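Local coordinates for foldase protein PrsA 2 (Bacillus anthracis, PDB 6VJ4), which catalyses cis-trans isomerisation of peptidyl-prolyl bonds and helps secreted proteins, among them the protective antigen, to fold outside the cell after translocation, at residues 40-44 and 91-95; 53-57 and 76-80; 106-110 and 169-173; 114-120 and 188-192; 123-127 and 180-184. All coordinates share one frame; numbering follows the deposited sequence.

In the fold
The five contacts fall into two groups along the chain. Interactions 1 and 2 both use helix 76-95, one near its C-terminal end and one at its start, with centres about 20 Å apart; interaction 2 closes within the chain span bridged by interaction 1. Interactions 3, 4 and 5 follow and belong to the PpiC-type isomerase domain around its four-stranded antiparallel sheet. Interactions 4 and 5 touch, with centres about 8 Å apart, and interaction 3 lies about 18 Å from interaction 4. The centres of interactions 2 and 5 are about 53 Å apart. The helical part and the isomerase domain thus have separate sets of contacts in an elongated molecule.

Interaction 1: residues 40-44 and 91-95; sequences KKYKV and KAIKQ
Tyr42 lays its phenol ring on Ala92 just where helix 28-41 gives out, tying that helix end to the last turns of helix 76-95 in the all-helical part of PrsA, where N- and C-terminal regions of the chain come together. The main apolar contact is a CH-pi interaction: Ala92 CB sits 3.4 Å from the centroid of the Tyr42 ring, 8° off its normal and so almost over the middle. With CG placed beside the backbone N (chi1 -57°), the ring reaches across to the neighbouring helix. Its other face carries Lys41 CG, toward the rim, so the ring is held from both sides. At the edge, Gln95 brings its amide alongside, NE2 lying 3.4 Å from Tyr42 CE1, with ring and amide planes turned well away from each other.

Polar contacts flank the ring. Lys91, fully extended, reaches back along Tyr42 and gives its NZ to Lys43 O at 2.7 Å, in the carbonyl plane, gripping the backbone just past the helix end. Lys43 in turn folds over that end, and its NZ donates to Lys40 O at 2.6 Å, a carbonyl of the last helical turn.

The phenol oxygen is anchored beyond the pair, by a hydrogen bond to Glu233 of helix 223-236, whose carboxylate also takes a salt bridge from Lys41. A water then joins the two segments: it donates to Tyr42 OH at 3.0 Å and to Ala92 O at 2.6 Å.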
# COMPACT_ATOMS: atom_id res chain seq x y z
N LYS A 40 6.93 -10.90 -4.77
CA LYS A 40 7.34 -11.50 -3.48
C LYS A 40 6.56 -12.80 -3.24
O LYS A 40 7.18 -13.78 -2.78
CB LYS A 40 7.11 -10.55 -2.30
CG LYS A 40 7.57 -11.07 -0.95
CD LYS A 40 7.19 -10.20 0.23
CE LYS A 40 7.71 -10.72 1.55
NZ LYS A 40 9.20 -10.70 1.60
N LYS A 41 5.25 -12.80 -3.54
CA LYS A 41 4.40 -13.99 -3.28
C LYS A 41 4.63 -15.07 -4.34
O LYS A 41 4.69 -16.27 -3.97
CB LYS A 41 2.91 -13.62 -3.24
CG LYS A 41 1.99 -14.79 -2.95
CD LYS A 41 0.54 -14.43 -2.76
CE LYS A 41 -0.31 -15.65 -2.47
NZ LYS A 41 -1.75 -15.32 -2.34
N TYR A 42 4.71 -14.68 -5.62
CA TYR A 42 4.90 -15.64 -6.73
C TYR A 42 6.34 -15.55 -7.23
O TYR A 42 6.60 -14.87 -8.24
CB TYR A 42 3.84 -15.37 -7.80
CG TYR A 42 2.44 -15.45 -7.27
CD1 TYR A 42 1.81 -16.68 -7.11
CD2 TYR A 42 1.75 -14.31 -6.88
CE1 TYR A 42 0.53 -16.77 -6.60
CE2 TYR A 42 0.46 -14.39 -6.38
CZ TYR A 42 -0.15 -15.62 -6.23
OH TYR A 42 -1.42 -15.72 -5.74
N LYS A 43 7.22 -16.27 -6.55
CA LYS A 43 8.68 -16.21 -6.80
C LYS A 43 9.07 -16.89 -8.11
O LYS A 43 8.58 -18.00 -8.40
CB LYS A 43 9.44 -16.85 -5.62
CG LYS A 43 9.45 -16.01 -4.35
CD LYS A 43 10.17 -16.66 -3.18
CE LYS A 43 10.43 -15.69 -2.05
NZ LYS A 43 9.19 -15.00 -1.61
N VAL A 44 9.95 -16.21 -8.85
CA VAL A 44 10.55 -16.70 -10.12
C VAL A 44 12.07 -16.51 -9.97
O VAL A 44 12.47 -15.49 -9.38
CB VAL A 44 9.99 -15.95 -11.34
CG1 VAL A 44 10.68 -16.34 -12.63
CG2 VAL A 44 8.48 -16.14 -11.45
N LYS A 91 2.77 -16.90 -13.28
CA LYS A 91 2.75 -17.98 -12.27
C LYS A 91 1.52 -17.82 -11.38
O LYS A 91 0.89 -18.85 -11.05
CB LYS A 91 4.05 -17.96 -11.46
CG LYS A 91 4.19 -19.06 -10.41
CD LYS A 91 5.47 -18.97 -9.60
CE LYS A 91 5.57 -20.04 -8.53
NZ LYS A 91 6.80 -19.90 -7.72
N ALA A 92 1.18 -16.58 -11.02
CA ALA A 92 0.00 -16.29 -10.16
C ALA A 92 -1.29 -16.69 -10.90
O ALA A 92 -2.19 -17.27 -10.25
CB ALA A 92 -0.02 -14.83 -9.81
N ILE A 93 -1.38 -16.37 -12.18
CA ILE A 93 -2.59 -16.71 -12.98
C ILE A 93 -2.67 -18.24 -13.11
O ILE A 93 -3.79 -18.78 -12.99
CB ILE A 93 -2.57 -15.99 -14.35
CG1 ILE A 93 -2.59 -14.47 -14.16
CG2 ILE A 93 -3.72 -16.46 -15.23
CD1 ILE A 93 -2.35 -13.69 -15.43
N LYS A 94 -1.53 -18.90 -13.31
CA LYS A 94 -1.53 -20.38 -13.43
C LYS A 94 -1.98 -20.99 -12.09
O LYS A 94 -2.72 -21.98 -12.13
CB LYS A 94 -0.15 -20.88 -13.86
CG LYS A 94 -0.05 -22.39 -14.07
CD LYS A 94 1.19 -22.84 -14.82
CE LYS A 94 1.14 -24.32 -15.16
NZ LYS A 94 2.32 -24.76 -15.94
N GLN A 95 -1.57 -20.41 -10.96
CA GLN A 95 -1.96 -20.96 -9.63
C GLN A 95 -3.40 -20.55 -9.29
O GLN A 95 -3.99 -21.23 -8.44
CB GLN A 95 -0.97 -20.52 -8.55
CG GLN A 95 0.39 -21.18 -8.73
CD GLN A 95 1.41 -20.77 -7.69
OE1 GLN A 95 2.59 -21.05 -7.83
NE2 GLN A 95 0.95 -20.11 -6.64
O HOH W 1 -3.07 -17.11 -7.77

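Interaction 2: residues 53-57 and 76-80; sequences VQKAK and EADFK
Lys57 and Glu76 make the polar part of this contact between helix 46-60 and the first turn of helix 76-95. Their chains, both extended, meet at about a right angle, and Lys57 NZ donates to Glu76 OE1 at 2.9 Å in a salt bridge. The ammonium approaches on the syn side of that oxygen, 24° out of the carboxylate plane, and stays nearer OE1 than OE2, which lies 3.4 Å from Lys57 NZ. Since both residues are partly exposed, the pair borders the apolar contact instead of being buried in it.

Beneath the salt bridge the packing is apolar. Phe79 swings its CG anti to the backbone N (chi1 178°) and thereby sends the ring straight at the other helix, where its rim meets Ala56: CZ of Phe79 is 3.5 Å from Ala56 CB, which lies near the ring plane. Val53 fills in beside it with both branches, CG1 lying 4.3 Å from Phe79 CE2 and CG2 4.1 Å from Lys80 CA.

The short helical segments approach to 11.6 Å between axes with their directions 124° apart, a spacing bridged by the long Phe79 and Glu76 side chains. Helix 64-70, which lies between the two in sequence, closes the corner: Phe64 packs edge-to-face with Phe79 and also touches Ala56, Lys57 and Glu76, while Leu68 rests on Phe79.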
# COMPACT_ATOMS: atom_id res chain seq x y z
N VAL A 53 14.94 -12.32 -20.67
CA VAL A 53 15.60 -11.05 -21.11
C VAL A 53 16.47 -11.34 -22.34
O VAL A 53 16.40 -10.55 -23.30
CB VAL A 53 16.45 -10.41 -19.99
CG1 VAL A 53 17.41 -9.36 -20.54
CG2 VAL A 53 15.59 -9.82 -18.88
N GLN A 54 17.25 -12.43 -22.30
CA GLN A 54 18.15 -12.81 -23.42
C GLN A 54 17.33 -13.16 -24.67
O GLN A 54 17.80 -12.86 -25.78
CB GLN A 54 19.04 -13.99 -23.03
CG GLN A 54 20.01 -13.67 -21.89
CD GLN A 54 20.94 -12.53 -22.22
OE1 GLN A 54 21.16 -12.18 -23.38
NE2 GLN A 54 21.52 -11.95 -21.18
N LYS A 55 16.15 -13.76 -24.48
CA LYS A 55 15.29 -14.14 -25.62
C LYS A 55 14.88 -12.85 -26.36
O LYS A 55 14.74 -12.90 -27.60
CB LYS A 55 14.09 -14.96 -25.12
CG LYS A 55 13.44 -15.85 -26.17
CD LYS A 55 12.34 -16.75 -25.62
CE LYS A 55 11.14 -15.98 -25.12
NZ LYS A 55 10.03 -16.89 -24.74
N ALA A 56 14.74 -11.74 -25.63
CA ALA A 56 14.36 -10.44 -26.23
C ALA A 56 15.58 -9.80 -26.91
O ALA A 56 15.40 -9.14 -27.96
CB ALA A 56 13.77 -9.53 -25.18
N LYS A 57 16.79 -9.99 -26.34
CA LYS A 57 18.03 -9.41 -26.92
C LYS A 57 18.33 -10.05 -28.28
O LYS A 57 18.61 -9.30 -29.23
CB LYS A 57 19.23 -9.58 -25.99
CG LYS A 57 19.25 -8.64 -24.79
CD LYS A 57 20.52 -8.76 -23.99
CE LYS A 57 20.56 -7.82 -22.81
NZ LYS A 57 21.81 -8.00 -22.02
N GLU A 76 17.79 -1.13 -19.30
CA GLU A 76 17.64 -2.61 -19.27
C GLU A 76 17.19 -3.07 -17.88
O GLU A 76 16.49 -4.11 -17.81
CB GLU A 76 18.95 -3.29 -19.69
CG GLU A 76 18.88 -4.80 -19.65
CD GLU A 76 20.09 -5.51 -20.23
OE1 GLU A 76 20.30 -6.69 -19.90
OE2 GLU A 76 20.82 -4.87 -21.03
N ALA A 77 17.56 -2.34 -16.83
CA ALA A 77 17.14 -2.69 -15.45
C ALA A 77 15.62 -2.60 -15.34
O ALA A 77 15.02 -3.49 -14.70
CB ALA A 77 17.82 -1.78 -14.45
N ASP A 78 15.02 -1.56 -15.94
CA ASP A 78 13.55 -1.36 -15.94
C ASP A 78 12.90 -2.55 -16.66
O ASP A 78 11.95 -3.14 -16.10
CB ASP A 78 13.16 -0.03 -16.60
CG ASP A 78 11.69 0.32 -16.52
OD1 ASP A 78 10.98 -0.29 -15.68
OD2 ASP A 78 11.25 1.20 -17.30
N PHE A 79 13.42 -2.89 -17.85
CA PHE A 79 12.92 -4.03 -18.66
C PHE A 79 12.92 -5.32 -17.82
O PHE A 79 11.86 -5.97 -17.72
CB PHE A 79 13.75 -4.15 -19.94
CG PHE A 79 13.38 -5.28 -20.86
CD1 PHE A 79 12.15 -5.30 -21.51
CD2 PHE A 79 14.28 -6.31 -21.12
CE1 PHE A 79 11.81 -6.34 -22.36
CE2 PHE A 79 13.94 -7.34 -21.98
CZ PHE A 79 12.71 -7.36 -22.60
N LYS A 80 14.07 -5.64 -17.22
CA LYS A 80 14.22 -6.86 -16.38
C LYS A 80 13.14 -6.87 -15.29
O LYS A 80 12.48 -7.92 -15.13
CB LYS A 80 15.63 -6.91 -15.77
CG LYS A 80 15.91 -8.15 -14.92
CD LYS A 80 17.31 -8.22 -14.35
CE LYS A 80 17.50 -9.43 -13.45
NZ LYS A 80 18.87 -9.49 -12.89

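Interaction 3: residues 106-110 and 169-173; sequences YKPEI and ETAAY
Tyr173 OH donates to Pro108 O at 2.7 Å, pinning the chain entering strand 110-117 of the parvulin-type isomerase fold to helix 166-174, which packs against the sheet through Ala171 on Ile193. The hydroxyl meets the carbonyl at a C=O...O angle of 159°, tilted 21° from the carbonyl plane, and Pro108 O lies at the edge of the ring.

That bond fixes the rim of a ring that is also sandwiched. Ile110 CD1 stands over one face, 3.7 Å from the Tyr173 centroid, and Lys107 CD over the opposite face at 3.8 Å; both lie close to the ring normal, as CH-pi contacts. The isoleucine gets there because its CG1 stands between the backbone N and the carbonyl carbon (chi1 52°), which directs CD1 over the ring while CG2 touches Tyr173 CE1 at 3.7 Å. Ile110 CD1 also reaches Ala172 CB, 3.9 Å away, one residue back along the helix.

Lys107 does double duty. Having run its aliphatic chain over the tyrosine, it meets Glu169 coming from the opposite direction. Glu169 adopts two conformations, and its polar contacts, less certain for that, belong to one of them: OE2 is hydrogen-bonded with Ser161 OG, OE1 accepts from Gly162 N, and Lys107 NZ forms a salt bridge to Glu169 OE2 at 2.8 Å, approaching on the anti side of the oxygen.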
# COMPACT_ATOMS: atom_id res chain seq x y z
N TYR A 106 -16.24 -28.47 -16.48
CA TYR A 106 -16.42 -29.80 -17.10
C TYR A 106 -17.86 -29.88 -17.60
O TYR A 106 -18.77 -30.26 -16.84
CB TYR A 106 -16.09 -30.93 -16.13
CG TYR A 106 -16.32 -32.30 -16.68
CD1 TYR A 106 -15.56 -32.82 -17.72
CD2 TYR A 106 -17.27 -33.13 -16.11
CE1 TYR A 106 -15.76 -34.10 -18.19
CE2 TYR A 106 -17.47 -34.42 -16.57
CZ TYR A 106 -16.72 -34.91 -17.62
OH TYR A 106 -16.95 -36.19 -18.07
N LYS A 107 -18.03 -29.45 -18.83
CA LYS A 107 -19.34 -29.42 -19.50
C LYS A 107 -19.16 -29.73 -20.97
O LYS A 107 -18.11 -29.47 -21.56
CB LYS A 107 -19.99 -28.04 -19.39
CG LYS A 107 -20.16 -27.50 -17.99
CD LYS A 107 -20.90 -26.18 -17.99
CE LYS A 107 -20.88 -25.53 -16.63
NZ LYS A 107 -21.57 -24.21 -16.65
N PRO A 108 -20.19 -30.29 -21.62
CA PRO A 108 -20.10 -30.56 -23.05
C PRO A 108 -19.99 -29.27 -23.86
O PRO A 108 -20.51 -28.24 -23.42
CB PRO A 108 -21.42 -31.24 -23.40
CG PRO A 108 -22.35 -30.96 -22.24
CD PRO A 108 -21.49 -30.62 -21.04
N GLU A 109 -19.24 -29.33 -24.96
CA GLU A 109 -19.21 -28.22 -25.93
C GLU A 109 -20.64 -28.09 -26.46
O GLU A 109 -21.28 -29.14 -26.71
CB GLU A 109 -18.17 -28.60 -26.98
CG GLU A 109 -17.70 -27.50 -27.88
CD GLU A 109 -16.60 -27.91 -28.85
OE1 GLU A 109 -16.09 -29.05 -28.76
OE2 GLU A 109 -16.25 -27.09 -29.70
N ILE A 110 -21.14 -26.87 -26.58
CA ILE A 110 -22.52 -26.65 -27.08
C ILE A 110 -22.51 -25.68 -28.25
O ILE A 110 -21.58 -24.87 -28.37
CB ILE A 110 -23.48 -26.15 -26.00
CG1 ILE A 110 -22.94 -24.92 -25.27
CG2 ILE A 110 -23.82 -27.27 -25.02
CD1 ILE A 110 -23.98 -24.20 -24.41
N GLU A 169 -23.92 -18.28 -20.37
CA GLU A 169 -23.60 -19.73 -20.26
C GLU A 169 -24.62 -20.44 -19.36
O GLU A 169 -25.04 -21.55 -19.73
CB GLU A 169 -22.20 -19.91 -19.69
CG GLU A 169 -21.85 -21.36 -19.47
CD GLU A 169 -20.40 -21.65 -19.17
OE1 GLU A 169 -19.52 -20.85 -19.60
OE2 GLU A 169 -20.15 -22.66 -18.49
N THR A 170 -24.95 -19.83 -18.22
CA THR A 170 -25.88 -20.45 -17.25
C THR A 170 -27.22 -20.72 -17.94
O THR A 170 -27.77 -21.84 -17.80
CB THR A 170 -26.05 -19.58 -16.00
OG1 THR A 170 -24.77 -19.59 -15.35
CG2 THR A 170 -27.13 -20.10 -15.08
N ALA A 171 -27.70 -19.75 -18.71
CA ALA A 171 -28.99 -19.92 -19.40
C ALA A 171 -28.89 -20.96 -20.51
O ALA A 171 -29.81 -21.80 -20.64
CB ALA A 171 -29.43 -18.59 -19.96
N ALA A 172 -27.82 -20.90 -21.31
CA ALA A 172 -27.67 -21.79 -22.48
C ALA A 172 -27.66 -23.26 -22.04
O ALA A 172 -28.30 -24.09 -22.70
CB ALA A 172 -26.41 -21.43 -23.23
N TYR A 173 -26.96 -23.55 -20.96
CA TYR A 173 -26.83 -24.98 -20.54
C TYR A 173 -28.13 -25.49 -19.92
O TYR A 173 -28.25 -26.74 -19.75
CB TYR A 173 -25.63 -25.15 -19.62
CG TYR A 173 -24.32 -25.29 -20.35
CD1 TYR A 173 -23.97 -26.50 -20.93
CD2 TYR A 173 -23.41 -24.25 -20.44
CE1 TYR A 173 -22.76 -26.68 -21.55
CE2 TYR A 173 -22.21 -24.40 -21.11
CZ TYR A 173 -21.87 -25.63 -21.64
OH TYR A 173 -20.68 -25.79 -22.28

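Interaction 4: residues 114-120 and 188-192; sequences HILVSDE and NGYHI
The two central strands of the isomerase sheet, 110-117 and 189-198, run antiparallel here, with Ile115 opposite Ile192 and Val117 opposite Tyr190 as hydrogen-bonded pairs. Each pair makes two backbone bonds: Ile192 N to Ile115 O and Tyr190 N to Val117 O are both 2.8 Å. Leu116 and His191 form the non-hydrogen-bonded pair between them.

On the Leu116 side of the sheet the His114 and His191 rings meet rim to rim, their planes 21° apart. His114 holds CG between its backbone N and carbonyl carbon (chi1 76°), with the ND1 edge at His191. ND1 of His114 and ND1 of His191 are hydrogen-bonded at 2.8 Å, and either could be the donor. Such a histidine pair on adjacent central strands is the hallmark of the parvulin family, whose catalytic centre lies around it, so these two residues probably belong to the active site here. Each NE2 has its own partner, Asp146 OD2 for His114 and Ser186 OG for His191, and Phe168 packs edge-to-face with both rings. Leu116 CD1 covers a face of His191, 3.9 Å from the ring centroid and offset toward the rim.

Past the strand end, the chain turns into helix 120-131 across Tyr190. Glu120 CB lies over a face of that ring, 3.7 Å from its centroid, while Ser118 O sits at the ring edge, 3.6 Å from Tyr190 CD2. Asp119 caps the helix start, its OD2 accepting from Glu122 N.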
# COMPACT_ATOMS: atom_id res chain seq x y z
N HIS A 114 -28.06 -16.79 -30.97
CA HIS A 114 -28.68 -15.81 -30.06
C HIS A 114 -29.02 -14.54 -30.83
O HIS A 114 -28.47 -14.32 -31.96
CB HIS A 114 -27.82 -15.47 -28.84
CG HIS A 114 -26.67 -14.54 -29.08
ND1 HIS A 114 -26.33 -13.55 -28.16
CD2 HIS A 114 -25.78 -14.44 -30.10
CE1 HIS A 114 -25.27 -12.89 -28.61
NE2 HIS A 114 -24.92 -13.39 -29.81
N ILE A 115 -29.94 -13.80 -30.24
CA ILE A 115 -30.28 -12.42 -30.67
C ILE A 115 -30.00 -11.52 -29.48
O ILE A 115 -30.55 -11.82 -28.40
CB ILE A 115 -31.74 -12.36 -31.11
CG1 ILE A 115 -31.98 -13.34 -32.27
CG2 ILE A 115 -32.15 -10.93 -31.42
CD1 ILE A 115 -33.39 -13.53 -32.62
N LEU A 116 -29.15 -10.52 -29.67
CA LEU A 116 -28.79 -9.56 -28.61
C LEU A 116 -29.48 -8.21 -28.85
O LEU A 116 -29.34 -7.66 -29.95
CB LEU A 116 -27.28 -9.38 -28.58
CG LEU A 116 -26.76 -8.32 -27.62
CD1 LEU A 116 -27.15 -8.65 -26.19
CD2 LEU A 116 -25.25 -8.20 -27.74
N VAL A 117 -30.22 -7.74 -27.86
CA VAL A 117 -30.90 -6.41 -27.94
C VAL A 117 -30.63 -5.64 -26.65
O VAL A 117 -30.29 -6.24 -25.64
CB VAL A 117 -32.40 -6.49 -28.28
CG1 VAL A 117 -32.64 -7.07 -29.67
CG2 VAL A 117 -33.21 -7.24 -27.23
N SER A 118 -30.72 -4.31 -26.68
CA SER A 118 -30.39 -3.57 -25.44
C SER A 118 -31.65 -3.35 -24.59
O SER A 118 -31.52 -3.19 -23.37
CB SER A 118 -29.71 -2.27 -25.77
OG SER A 118 -30.48 -1.57 -26.72
N ASP A 119 -32.80 -3.35 -25.24
CA ASP A 119 -34.09 -3.02 -24.58
C ASP A 119 -34.78 -4.33 -24.19
O ASP A 119 -34.99 -5.14 -25.10
CB ASP A 119 -34.95 -2.20 -25.54
CG ASP A 119 -36.24 -1.67 -24.93
OD1 ASP A 119 -36.15 -0.67 -24.19
OD2 ASP A 119 -37.30 -2.27 -25.18
N GLU A 120 -35.11 -4.49 -22.90
CA GLU A 120 -35.76 -5.73 -22.37
C GLU A 120 -37.14 -5.92 -23.01
O GLU A 120 -37.51 -7.09 -23.27
CB GLU A 120 -35.89 -5.69 -20.85
CG GLU A 120 -36.50 -6.94 -20.25
CD GLU A 120 -36.76 -6.93 -18.75
OE1 GLU A 120 -36.38 -5.94 -18.10
OE2 GLU A 120 -37.34 -7.91 -18.24
N ASN A 188 -23.76 -7.37 -21.74
CA ASN A 188 -23.86 -6.97 -23.17
C ASN A 188 -25.29 -6.52 -23.52
O ASN A 188 -25.48 -5.84 -24.55
CB ASN A 188 -23.42 -8.14 -24.06
CG ASN A 188 -22.04 -8.65 -23.70
OD1 ASN A 188 -21.81 -9.86 -23.63
ND2 ASN A 188 -21.13 -7.74 -23.41
N GLY A 189 -26.28 -6.86 -22.69
CA GLY A 189 -27.68 -6.46 -22.96
C GLY A 189 -28.61 -7.63 -22.66
O GLY A 189 -28.38 -8.31 -21.66
N TYR A 190 -29.62 -7.86 -23.51
CA TYR A 190 -30.55 -8.99 -23.28
C TYR A 190 -30.43 -9.95 -24.45
O TYR A 190 -30.50 -9.51 -25.62
CB TYR A 190 -32.00 -8.53 -23.16
CG TYR A 190 -32.26 -7.75 -21.90
CD1 TYR A 190 -32.59 -8.39 -20.72
CD2 TYR A 190 -32.13 -6.37 -21.90
CE1 TYR A 190 -32.80 -7.67 -19.55
CE2 TYR A 190 -32.34 -5.64 -20.74
CZ TYR A 190 -32.66 -6.29 -19.57
OH TYR A 190 -32.86 -5.57 -18.43
N HIS A 191 -30.33 -11.25 -24.13
CA HIS A 191 -30.16 -12.28 -25.16
C HIS A 191 -31.39 -13.17 -25.24
O HIS A 191 -31.98 -13.47 -24.19
CB HIS A 191 -29.00 -13.25 -24.86
CG HIS A 191 -27.69 -12.61 -24.60
ND1 HIS A 191 -26.69 -12.56 -25.56
CD2 HIS A 191 -27.19 -12.00 -23.50
CE1 HIS A 191 -25.65 -11.95 -25.06
NE2 HIS A 191 -25.92 -11.58 -23.80
N ILE A 192 -31.77 -13.49 -26.47
CA ILE A 192 -32.71 -14.60 -26.69
C ILE A 192 -31.81 -15.71 -27.23
O ILE A 192 -31.13 -15.49 -28.26
CB ILE A 192 -33.87 -14.25 -27.62
CG1 ILE A 192 -34.72 -13.13 -27.02
CG2 ILE A 192 -34.69 -15.48 -27.90
CD1 ILE A 192 -35.38 -13.48 -25.70

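Interaction 5: residues 123-127 and 180-184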
# COMPACT_ATOMS: atom_id res chain seq x y z
N ALA A 123 -36.65 -7.44 -26.31
CA ALA A 123 -36.31 -8.89 -26.19
C ALA A 123 -37.59 -9.69 -25.95
O ALA A 123 -37.74 -10.75 -26.56
CB ALA A 123 -35.32 -9.13 -25.09
N LYS A 124 -38.50 -9.17 -25.14
CA LYS A 124 -39.79 -9.88 -24.90
C LYS A 124 -40.60 -9.93 -26.20
O LYS A 124 -41.20 -10.98 -26.47
CB LYS A 124 -40.59 -9.20 -23.80
CG LYS A 124 -40.03 -9.33 -22.39
CD LYS A 124 -40.89 -8.64 -21.35
CE LYS A 124 -40.34 -8.80 -19.95
NZ LYS A 124 -41.16 -8.06 -18.96
N GLU A 125 -40.58 -8.85 -26.97
CA GLU A 125 -41.37 -8.83 -28.23
C GLU A 125 -40.71 -9.78 -29.23
O GLU A 125 -41.46 -10.46 -29.96
CB GLU A 125 -41.58 -7.39 -28.70
CG GLU A 125 -42.53 -6.60 -27.81
CD GLU A 125 -43.93 -7.19 -27.69
OE1 GLU A 125 -44.46 -7.25 -26.57
OE2 GLU A 125 -44.50 -7.59 -28.72
N ILE A 126 -39.38 -9.90 -29.21
CA ILE A 126 -38.71 -10.88 -30.11
C ILE A 126 -39.13 -12.29 -29.72
O ILE A 126 -39.44 -13.07 -30.62
CB ILE A 126 -37.18 -10.68 -30.11
CG1 ILE A 126 -36.84 -9.46 -30.97
CG2 ILE A 126 -36.45 -11.92 -30.61
CD1 ILE A 126 -35.43 -9.02 -30.90
N LYS A 127 -39.15 -12.59 -28.41
CA LYS A 127 -39.55 -13.93 -27.94
C LYS A 127 -40.99 -14.24 -28.41
O LYS A 127 -41.23 -15.36 -28.89
CB LYS A 127 -39.47 -13.99 -26.40
CG LYS A 127 -39.85 -15.32 -25.77
CD LYS A 127 -39.05 -16.49 -26.32
CE LYS A 127 -39.09 -17.73 -25.44
NZ LYS A 127 -40.47 -18.21 -25.22
N ILE A 180 -35.92 -22.21 -27.01
CA ILE A 180 -35.57 -20.76 -27.01
C ILE A 180 -35.76 -20.21 -25.60
O ILE A 180 -36.81 -20.47 -24.97
CB ILE A 180 -36.40 -20.04 -28.07
CG1 ILE A 180 -36.17 -20.65 -29.46
CG2 ILE A 180 -36.11 -18.55 -28.07
CD1 ILE A 180 -37.14 -20.17 -30.52
N SER A 181 -34.79 -19.44 -25.13
CA SER A 181 -34.85 -18.85 -23.78
C SER A 181 -35.76 -17.64 -23.73
O SER A 181 -36.04 -17.04 -24.79
CB SER A 181 -33.50 -18.41 -23.33
OG SER A 181 -33.10 -17.22 -24.02
N ASP A 182 -36.19 -17.32 -22.51
CA ASP A 182 -36.77 -15.98 -22.26
C ASP A 182 -35.57 -15.03 -22.27
O ASP A 182 -34.42 -15.48 -22.37
CB ASP A 182 -37.55 -15.99 -20.94
CG ASP A 182 -38.94 -16.55 -21.15
OD1 ASP A 182 -39.60 -16.12 -22.13
OD2 ASP A 182 -39.32 -17.41 -20.37
N PRO A 183 -35.78 -13.70 -22.20
CA PRO A 183 -34.67 -12.76 -22.21
C PRO A 183 -33.71 -13.02 -21.05
O PRO A 183 -34.15 -13.22 -19.92
CB PRO A 183 -35.36 -11.39 -22.05
CG PRO A 183 -36.74 -11.64 -22.64
CD PRO A 183 -37.09 -13.02 -22.13
N VAL A 184 -32.43 -13.09 -21.41
CA VAL A 184 -31.33 -13.33 -20.46
C VAL A 184 -30.49 -12.06 -20.36
O VAL A 184 -29.87 -11.68 -21.38
CB VAL A 184 -30.47 -14.52 -20.91
CG1 VAL A 184 -29.29 -14.74 -19.98
CG2 VAL A 184 -31.31 -15.77 -21.05
O HOH W 2 -39.79 -20.93 -24.64
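Ile180 opens the loop's contact with helix 120-131 by setting its CG2 against the aliphatic chain of Lys127, 4.0 Å from CD. Its carbonyl is reached indirectly: a water accepts from Lys127 NZ at 2.9 Å and donates to Ile180 O at 3.0 Å. Next comes Ser181, whose carbonyl oxygen is buried against the same lysine, 3.2 Å from Lys127 CE, and has no hydrogen-bonding partner in the model. The serine hydroxyl points elsewhere: Ser181 OG donates to Asp182 O at 2.7 Å and is also hydrogen-bonded to Ile193 N of strand 189-198, which ties the loop to the sheet.

Asp182 offers a carboxylate to Lys127, but the ion pair is long, with OD1 3.8 Å from Lys127 NZ. The ammonium has a stronger partner in Asp131, one turn further along the helix. Bends at chi2 (55°) and chi4 (58°) curl the lysine over the loop and bring its methylenes onto Ile180 and Ser181.

Pro183 supplies the apolar contact at the other end. Its CG rests 3.8 Å from Ala123 CB and also borders the start of Lys124, whose side chain crosses the proline ring at about a right angle before leading away.

Val184 belongs to the outer strand 184-186 and is bonded through its backbone to His191 of strand 189-198. Ile192 of that strand packs against Ile180 and Pro183, while Ala123 and Ile126 settle on Val117 of strand 110-117, so helix and loop lie together on one face of the sheet.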